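Local coordinates for putative exported protein (Bordetella pertussis, PDB 2DVZ), which binds L-glutamate and probably serves as the periplasmic solute receptor of a tripartite tricarboxylate-type transport system, at residues A[209-221]-A[226-240]. Residues are numbered along the deposited sequence; the frame is centred on the assembly and turned at random.
Sequences LRAMAIAWPTRID and VPTFADAGFPVLNQP. With CD (cadmium ion), chain F.
The side-chain amide of Asn-238 pairs with the backbone of Trp-216 through both its ends. OD1 of Asn-238 accepts from N of Trp-216 at 2.9 Å (N-H...O 159°), while its ND2 donates to O of Trp-216 at 2.8 Å, a more bent bond; in both, the donor stands above the acceptor's carbonyl plane. CG of Asn-238 lies anti to its own backbone N (chi1 -157°), which carries the amide from its inverse gamma turn to the backbone of Trp-216, just past strand 210-215. Next to it, Ile-214 and Thr-228 form a single beta bridge: N of Ile-214 donates to O of Pro-227 at 3.1 Å, in the carbonyl plane, and N of Phe-229 returns a weak bond to O of Ile-214. Beside this bridge one face of the Phe-229 ring takes the methyl of Ala-213 over its centre, a CH-pi contact with CB 3.8 Å from the centroid and 6° off the normal. The two methyls of Val-226 divide along the strand, CG2 reaching CB of Ala-211 at 3.8 Å and CG1 lying against CA of Ala-213 and CG2 of Ile-214.

Further out, OG1 of Thr-228 accepts from N of Asp-231 in an ST motif, and OD2 of Asp-231 accepts in return from N of Thr-228, two reciprocal bonds that brace the 228-231 backbone from which Phe-229 projects. That carboxylate meets NE of Arg-219 only in a long, out-of-plane salt bridge (3.6 Å); the guanidinium's firmer partner is O of Lys-224. Strand 210-215 pairs with strand 106-121, and helix 154-166 backs Phe-229 and Leu-237. The directed amide bonds of Asn-238 thus probably hold the chain where it turns back toward strand 241-248, whose Tyr-243 binds glutamate, whereas Arg-219 and Asp-231 probably attract by charge alone.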
ATOM      1  N   LEU A 209      -7.509  17.226  -3.849  1.00 14.91           N
ATOM      2  CA  LEU A 209      -6.794  17.110  -2.580  1.00 14.15           C
ATOM      3  C   LEU A 209      -5.522  17.919  -2.683  1.00 13.77           C
ATOM      4  O   LEU A 209      -5.021  18.108  -3.793  1.00 12.07           O
ATOM      5  CB  LEU A 209      -6.429  15.645  -2.234  1.00 13.49           C
ATOM      6  CG  LEU A 209      -7.571  14.657  -1.882  1.00 13.21           C
ATOM      7  CD1 LEU A 209      -7.037  13.220  -1.838  1.00 10.41           C
ATOM      8  CD2 LEU A 209      -8.320  15.034  -0.605  1.00  8.62           C
ATOM      9  N   ARG A 210      -5.007  18.359  -1.518  1.00 13.88           N
ATOM     10  CA  ARG A 210      -3.684  18.983  -1.399  1.00 14.64           C
ATOM     11  C   ARG A 210      -2.781  18.094  -0.558  1.00 13.54           C
ATOM     12  O   ARG A 210      -3.087  17.798   0.601  1.00 12.72           O
ATOM     13  CB  ARG A 210      -3.793  20.416  -0.802  1.00 14.75           C
ATOM     14  CG  ARG A 210      -2.516  21.007  -0.175  1.00 16.65           C
ATOM     15  CD  ARG A 210      -2.508  22.625  -0.087  1.00 18.00           C
ATOM     16  NE  ARG A 210      -3.512  23.082   0.887  1.00 20.16           N
ATOM     17  CZ  ARG A 210      -4.735  23.542   0.617  1.00 18.78           C
ATOM     18  NH1 ARG A 210      -5.150  23.716  -0.625  1.00 17.41           N
ATOM     19  NH2 ARG A 210      -5.541  23.838   1.637  1.00 18.32           N
ATOM     20  N   ALA A 211      -1.651  17.693  -1.143  1.00 13.09           N
ATOM     21  CA  ALA A 211      -0.683  16.852  -0.456  1.00 12.46           C
ATOM     22  C   ALA A 211       0.236  17.687   0.452  1.00 12.23           C
ATOM     23  O   ALA A 211       0.784  18.720   0.029  1.00 12.34           O
ATOM     24  CB  ALA A 211       0.128  16.085  -1.478  1.00 12.68           C
HETATM   25  N   MSE A 212       0.391  17.247   1.693  1.00 11.21           N
HETATM   26  CA  MSE A 212       1.210  17.974   2.636  1.00 11.67           C
HETATM   27  C   MSE A 212       2.643  17.497   2.704  1.00 10.71           C
HETATM   28  O   MSE A 212       3.559  18.304   2.898  1.00 11.12           O
HETATM   29  CB  MSE A 212       0.567  17.976   4.045  1.00 12.37           C
HETATM   30  CG  MSE A 212      -0.721  18.801   4.123  1.00 15.67           C
HETATM   31 SE   MSE A 212      -0.522  20.759   3.841  1.00 26.64          SE
HETATM   32  CE  MSE A 212      -0.706  20.838   1.910  1.00 23.65           C
ATOM     33  N   ALA A 213       2.818  16.180   2.588  1.00  9.97           N
ATOM     34  CA  ALA A 213       4.128  15.515   2.563  1.00  9.42           C
ATOM     35  C   ALA A 213       3.977  14.154   1.895  1.00  9.23           C
ATOM     36  O   ALA A 213       2.895  13.600   1.870  1.00  9.26           O
ATOM     37  CB  ALA A 213       4.677  15.343   3.972  1.00  8.05           C
ATOM     38  N   ILE A 214       5.060  13.624   1.348  1.00  9.85           N
ATOM     39  CA  ILE A 214       5.077  12.277   0.767  1.00 10.07           C
ATOM     40  C   ILE A 214       6.141  11.492   1.522  1.00 10.47           C
ATOM     41  O   ILE A 214       7.099  12.096   2.048  1.00 10.28           O
ATOM     42  CB  ILE A 214       5.367  12.232  -0.793  1.00 10.22           C
ATOM     43  CG1 ILE A 214       6.702  12.901  -1.154  1.00 10.28           C
ATOM     44  CG2 ILE A 214       4.220  12.815  -1.601  1.00  9.46           C
ATOM     45  CD1 ILE A 214       7.192  12.555  -2.576  1.00  9.99           C
ATOM     46  N   ALA A 215       5.955  10.177   1.624  1.00 10.41           N
ATOM     47  CA  ALA A 215       7.012   9.309   2.170  1.00 11.27           C
ATOM     48  C   ALA A 215       7.828   8.661   1.015  1.00 11.58           C
ATOM     49  O   ALA A 215       7.352   7.809   0.293  1.00 11.89           O
ATOM     50  CB  ALA A 215       6.456   8.278   3.154  1.00 10.64           C
ATOM     51  N   TRP A 216       9.045   9.135   0.828  1.00 12.43           N
ATOM     52  CA  TRP A 216       9.837   8.834  -0.359  1.00 12.80           C
ATOM     53  C   TRP A 216      11.238   9.395  -0.116  1.00 13.07           C
ATOM     54  O   TRP A 216      11.412  10.306   0.706  1.00 13.00           O
ATOM     55  CB  TRP A 216       9.188   9.464  -1.591  1.00 12.35           C
ATOM     56  CG  TRP A 216       9.551   8.839  -2.901  1.00 12.78           C
ATOM     57  CD1 TRP A 216      10.177   9.455  -3.970  1.00 13.19           C
ATOM     58  CD2 TRP A 216       9.301   7.477  -3.317  1.00 12.09           C
ATOM     59  NE1 TRP A 216      10.321   8.568  -5.014  1.00 13.40           N
ATOM     60  CE2 TRP A 216       9.795   7.349  -4.643  1.00 14.20           C
ATOM     61  CE3 TRP A 216       8.711   6.367  -2.705  1.00  9.71           C
ATOM     62  CZ2 TRP A 216       9.717   6.144  -5.358  1.00 13.50           C
ATOM     63  CZ3 TRP A 216       8.653   5.169  -3.394  1.00 12.71           C
ATOM     64  CH2 TRP A 216       9.141   5.067  -4.717  1.00 13.39           C
ATOM     65  N   PRO A 217      12.259   8.823  -0.778  1.00 13.59           N
ATOM     66  CA  PRO A 217      13.600   9.403  -0.591  1.00 14.17           C
ATOM     67  C   PRO A 217      13.744  10.830  -1.082  1.00 13.31           C
ATOM     68  O   PRO A 217      14.510  11.576  -0.533  1.00 14.60           O
ATOM     69  CB  PRO A 217      14.531   8.438  -1.387  1.00 14.27           C
ATOM     70  CG  PRO A 217      13.760   7.165  -1.505  1.00 15.21           C
ATOM     71  CD  PRO A 217      12.297   7.607  -1.612  1.00 14.22           C
ATOM     72  N   THR A 218      13.022  11.211  -2.108  1.00 13.08           N
ATOM     73  CA  THR A 218      13.139  12.539  -2.629  1.00 13.78           C
ATOM     74  C   THR A 218      11.747  13.040  -2.991  1.00 13.19           C
ATOM     75  O   THR A 218      10.774  12.269  -2.938  1.00 12.93           O
ATOM     76  CB  THR A 218      14.084  12.615  -3.901  1.00 13.78           C
ATOM     77  OG1 THR A 218      13.465  11.989  -5.027  1.00 15.44           O
ATOM     78  CG2 THR A 218      15.452  11.970  -3.647  1.00 14.77           C
ATOM     79  N   ARG A 219      11.671  14.324  -3.345  1.00 12.30           N
ATOM     80  CA  ARG A 219      10.535  14.857  -4.092  1.00 11.50           C
ATOM     81  C   ARG A 219      10.307  14.111  -5.409  1.00 11.89           C
ATOM     82  O   ARG A 219      11.252  13.629  -6.057  1.00 12.25           O
ATOM     83  CB  ARG A 219      10.729  16.354  -4.367  1.00 10.90           C
ATOM     84  CG  ARG A 219      10.896  17.183  -3.069  1.00 10.91           C
ATOM     85  CD  ARG A 219      11.414  18.636  -3.354  1.00 10.37           C
ATOM     86  NE  ARG A 219      11.468  19.393  -2.120  1.00  5.69           N
ATOM     87  CZ  ARG A 219      10.457  20.146  -1.671  1.00  8.82           C
ATOM     88  NH1 ARG A 219       9.331  20.271  -2.402  1.00  7.39           N
ATOM     89  NH2 ARG A 219      10.569  20.792  -0.498  1.00  8.06           N
ATOM     90  N   ILE A 220       9.049  14.079  -5.816  1.00 12.15           N
ATOM     91  CA  ILE A 220       8.600  13.361  -6.981  1.00 12.81           C
ATOM     92  C   ILE A 220       8.168  14.353  -8.099  1.00 13.97           C
ATOM     93  O   ILE A 220       7.408  15.246  -7.861  1.00 13.02           O
ATOM     94  CB  ILE A 220       7.465  12.373  -6.563  1.00 12.60           C
ATOM     95  CG1 ILE A 220       8.077  11.142  -5.896  1.00 11.91           C
ATOM     96  CG2 ILE A 220       6.602  11.969  -7.722  1.00 11.49           C
ATOM     97  CD1 ILE A 220       7.016  10.077  -5.284  1.00 12.04           C
ATOM     98  N   ASP A 221       8.665  14.144  -9.322  1.00 15.72           N
ATOM     99  CA  ASP A 221       8.454  15.041 -10.453  1.00 16.89           C
ATOM    100  C   ASP A 221       7.009  15.384 -10.760  1.00 17.07           C
ATOM    101  O   ASP A 221       6.718  16.507 -11.212  1.00 18.75           O
ATOM    102  CB  ASP A 221       9.106  14.463 -11.713  1.00 17.27           C
ATOM    103  CG  ASP A 221      10.609  14.510 -11.664  1.00 19.00           C
ATOM    104  OD1 ASP A 221      11.213  15.209 -10.809  1.00 19.28           O
ATOM    105  OD2 ASP A 221      11.208  13.836 -12.511  1.00 21.98           O
ATOM    106  N   VAL A 226       5.735  19.241  -3.326  1.00 10.63           N
ATOM    107  CA  VAL A 226       5.397  18.539  -2.091  1.00  9.69           C
ATOM    108  C   VAL A 226       6.678  18.010  -1.459  1.00 10.24           C
ATOM    109  O   VAL A 226       7.423  17.250  -2.081  1.00 10.58           O
ATOM    110  CB  VAL A 226       4.314  17.381  -2.327  1.00  9.59           C
ATOM    111  CG1 VAL A 226       3.908  16.659  -0.997  1.00  8.09           C
ATOM    112  CG2 VAL A 226       3.077  17.916  -3.082  1.00  6.04           C
ATOM    113  N   PRO A 227       6.962  18.426  -0.212  1.00 10.57           N
ATOM    114  CA  PRO A 227       8.184  17.917   0.427  1.00 11.01           C
ATOM    115  C   PRO A 227       8.040  16.478   0.910  1.00 11.07           C
ATOM    116  O   PRO A 227       6.936  16.029   1.160  1.00 11.15           O
ATOM    117  CB  PRO A 227       8.308  18.814   1.696  1.00 10.06           C
ATOM    118  CG  PRO A 227       6.870  19.098   2.043  1.00 10.24           C
ATOM    119  CD  PRO A 227       6.239  19.370   0.677  1.00 10.51           C
ATOM    120  N   THR A 228       9.163  15.798   1.110  1.00 11.42           N
ATOM    121  CA  THR A 228       9.150  14.526   1.820  1.00 11.64           C
ATOM    122  C   THR A 228       9.000  14.778   3.322  1.00 11.71           C
ATOM    123  O   THR A 228       9.121  15.946   3.788  1.00 11.65           O
ATOM    124  CB  THR A 228      10.416  13.714   1.544  1.00 11.32           C
ATOM    125  OG1 THR A 228      11.504  14.235   2.326  1.00 12.28           O
ATOM    126  CG2 THR A 228      10.752  13.797   0.099  1.00 11.76           C
ATOM    127  N   PHE A 229       8.754  13.696   4.077  1.00 10.81           N
ATOM    128  CA  PHE A 229       8.653  13.791   5.518  1.00 11.22           C
ATOM    129  C   PHE A 229       9.982  14.156   6.146  1.00 11.74           C
ATOM    130  O   PHE A 229      10.006  14.735   7.242  1.00 12.19           O
ATOM    131  CB  PHE A 229       8.125  12.478   6.127  1.00 11.33           C
ATOM    132  CG  PHE A 229       6.619  12.369   6.096  1.00 11.47           C
ATOM    133  CD1 PHE A 229       5.835  13.039   7.044  1.00 12.09           C
ATOM    134  CD2 PHE A 229       5.982  11.600   5.125  1.00 10.55           C
ATOM    135  CE1 PHE A 229       4.423  12.927   7.007  1.00 10.14           C
ATOM    136  CE2 PHE A 229       4.589  11.502   5.066  1.00  9.89           C
ATOM    137  CZ  PHE A 229       3.814  12.169   6.010  1.00 10.15           C
ATOM    138  N   ALA A 230      11.080  13.782   5.473  1.00 11.97           N
ATOM    139  CA  ALA A 230      12.424  14.175   5.881  1.00 13.29           C
ATOM    140  C   ALA A 230      12.645  15.694   5.658  1.00 14.40           C
ATOM    141  O   ALA A 230      13.178  16.405   6.531  1.00 15.14           O
ATOM    142  CB  ALA A 230      13.475  13.326   5.154  1.00 12.73           C
ATOM    143  N   ASP A 231      12.190  16.204   4.514  1.00 15.34           N
ATOM    144  CA  ASP A 231      12.169  17.661   4.308  1.00 15.84           C
ATOM    145  C   ASP A 231      11.336  18.372   5.379  1.00 16.21           C
ATOM    146  O   ASP A 231      11.763  19.404   5.867  1.00 16.39           O
ATOM    147  CB  ASP A 231      11.606  18.014   2.940  1.00 15.97           C
ATOM    148  CG  ASP A 231      12.469  17.529   1.804  1.00 16.36           C
ATOM    149  OD1 ASP A 231      13.731  17.521   1.948  1.00 14.62           O
ATOM    150  OD2 ASP A 231      11.868  17.202   0.746  1.00 16.71           O
ATOM    151  N   ALA A 232      10.152  17.826   5.725  1.00 15.63           N
ATOM    152  CA  ALA A 232       9.278  18.415   6.763  1.00 14.84           C
ATOM    153  C   ALA A 232       9.862  18.374   8.179  1.00 14.91           C
ATOM    154  O   ALA A 232       9.330  19.013   9.102  1.00 15.08           O
ATOM    155  CB  ALA A 232       7.935  17.754   6.772  1.00 14.59           C
ATOM    156  N   GLY A 233      10.932  17.613   8.349  1.00 15.06           N
ATOM    157  CA  GLY A 233      11.651  17.515   9.639  1.00 14.70           C
ATOM    158  C   GLY A 233      11.217  16.336  10.487  1.00 14.58           C
ATOM    159  O   GLY A 233      11.482  16.313  11.667  1.00 14.59           O
ATOM    160  N   PHE A 234      10.541  15.368   9.861  1.00 14.61           N
ATOM    161  CA  PHE A 234      10.147  14.112  10.493  1.00 15.48           C
ATOM    162  C   PHE A 234      10.636  12.890   9.739  1.00 16.15           C
ATOM    163  O   PHE A 234       9.815  12.148   9.237  1.00 16.37           O
ATOM    164  CB  PHE A 234       8.613  14.078  10.692  1.00 15.12           C
ATOM    165  CG  PHE A 234       8.130  15.197  11.571  1.00 15.79           C
ATOM    166  CD1 PHE A 234       8.106  15.039  12.953  1.00 16.14           C
ATOM    167  CD2 PHE A 234       7.790  16.444  11.024  1.00 15.31           C
ATOM    168  CE1 PHE A 234       7.695  16.117  13.803  1.00 16.37           C
ATOM    169  CE2 PHE A 234       7.394  17.513  11.846  1.00 15.10           C
ATOM    170  CZ  PHE A 234       7.341  17.346  13.244  1.00 14.37           C
ATOM    171  N   PRO A 235      11.984  12.674   9.670  1.00 16.93           N
ATOM    172  CA  PRO A 235      12.516  11.548   8.905  1.00 17.49           C
ATOM    173  C   PRO A 235      12.037  10.144   9.351  1.00 17.84           C
ATOM    174  O   PRO A 235      12.048   9.223   8.546  1.00 18.39           O
ATOM    175  CB  PRO A 235      14.062  11.690   9.056  1.00 17.98           C
ATOM    176  CG  PRO A 235      14.275  12.569  10.268  1.00 17.77           C
ATOM    177  CD  PRO A 235      13.066  13.477  10.298  1.00 17.08           C
ATOM    178  N   VAL A 236      11.606   9.974  10.593  1.00 18.82           N
ATOM    179  CA  VAL A 236      11.074   8.669  11.059  1.00 18.93           C
ATOM    180  C   VAL A 236       9.827   8.312  10.269  1.00 17.96           C
ATOM    181  O   VAL A 236       9.512   7.136  10.103  1.00 18.87           O
ATOM    182  CB  VAL A 236      10.771   8.622  12.639  1.00 19.72           C
ATOM    183  CG1 VAL A 236       9.467   9.336  13.001  1.00 21.31           C
ATOM    184  CG2 VAL A 236      10.669   7.178  13.173  1.00 20.28           C
ATOM    185  N   LEU A 237       9.134   9.335   9.774  1.00 16.60           N
ATOM    186  CA  LEU A 237       7.882   9.122   9.054  1.00 15.43           C
ATOM    187  C   LEU A 237       8.101   8.867   7.563  1.00 15.03           C
ATOM    188  O   LEU A 237       7.182   8.520   6.860  1.00 15.09           O
ATOM    189  CB  LEU A 237       6.937  10.307   9.295  1.00 14.49           C
ATOM    190  CG  LEU A 237       6.498  10.597  10.748  1.00 13.84           C
ATOM    191  CD1 LEU A 237       5.551  11.815  10.778  1.00 13.23           C
ATOM    192  CD2 LEU A 237       5.840   9.389  11.492  1.00 11.23           C
ATOM    193  N   ASN A 238       9.338   9.001   7.095  1.00 14.73           N
ATOM    194  CA  ASN A 238       9.621   8.939   5.677  1.00 15.32           C
ATOM    195  C   ASN A 238       9.804   7.512   5.136  1.00 15.26           C
ATOM    196  O   ASN A 238      10.778   7.220   4.442  1.00 15.46           O
ATOM    197  CB  ASN A 238      10.843   9.824   5.377  1.00 15.54           C
ATOM    198  CG  ASN A 238      10.900  10.265   3.944  1.00 15.95           C
ATOM    199  OD1 ASN A 238       9.855  10.407   3.271  1.00 16.09           O
ATOM    200  ND2 ASN A 238      12.130  10.492   3.445  1.00 14.18           N
ATOM    201  N   GLN A 239       8.831   6.647   5.432  1.00 15.39           N
ATOM    202  CA  GLN A 239       8.837   5.221   5.051  1.00 15.26           C
ATOM    203  C   GLN A 239       7.859   4.903   3.906  1.00 13.92           C
ATOM    204  O   GLN A 239       6.647   4.997   4.057  1.00 14.66           O
ATOM    205  CB  GLN A 239       8.525   4.337   6.260  1.00 15.66           C
ATOM    206  CG  GLN A 239       9.538   4.465   7.380  1.00 20.58           C
ATOM    207  CD  GLN A 239      10.889   3.736   7.101  1.00 26.48           C
ATOM    208  OE1 GLN A 239      11.103   3.124   6.018  1.00 25.90           O
ATOM    209  NE2 GLN A 239      11.817   3.830   8.086  1.00 28.68           N
ATOM    210  N   PRO A 240       8.382   4.551   2.736  1.00 12.97           N
ATOM    211  CA  PRO A 240       7.455   4.094   1.705  1.00 11.99           C
ATOM    212  C   PRO A 240       6.965   2.661   1.921  1.00 11.36           C
ATOM    213  O   PRO A 240       7.381   1.966   2.867  1.00 10.46           O
ATOM    214  CB  PRO A 240       8.279   4.189   0.433  1.00 11.99           C
ATOM    215  CG  PRO A 240       9.723   4.197   0.880  1.00 12.22           C
ATOM    216  CD  PRO A 240       9.785   4.606   2.291  1.00 12.73           C
TER
HETATM  217 CD    CD F1005      13.157  14.874 -12.674  0.50 18.62          CD
HETATM  218  O   HOH W   1       7.102  15.605  -4.269  1.00 14.41           O
HETATM  219  O   HOH W   2      12.948  16.688 -13.997  1.00 10.74           O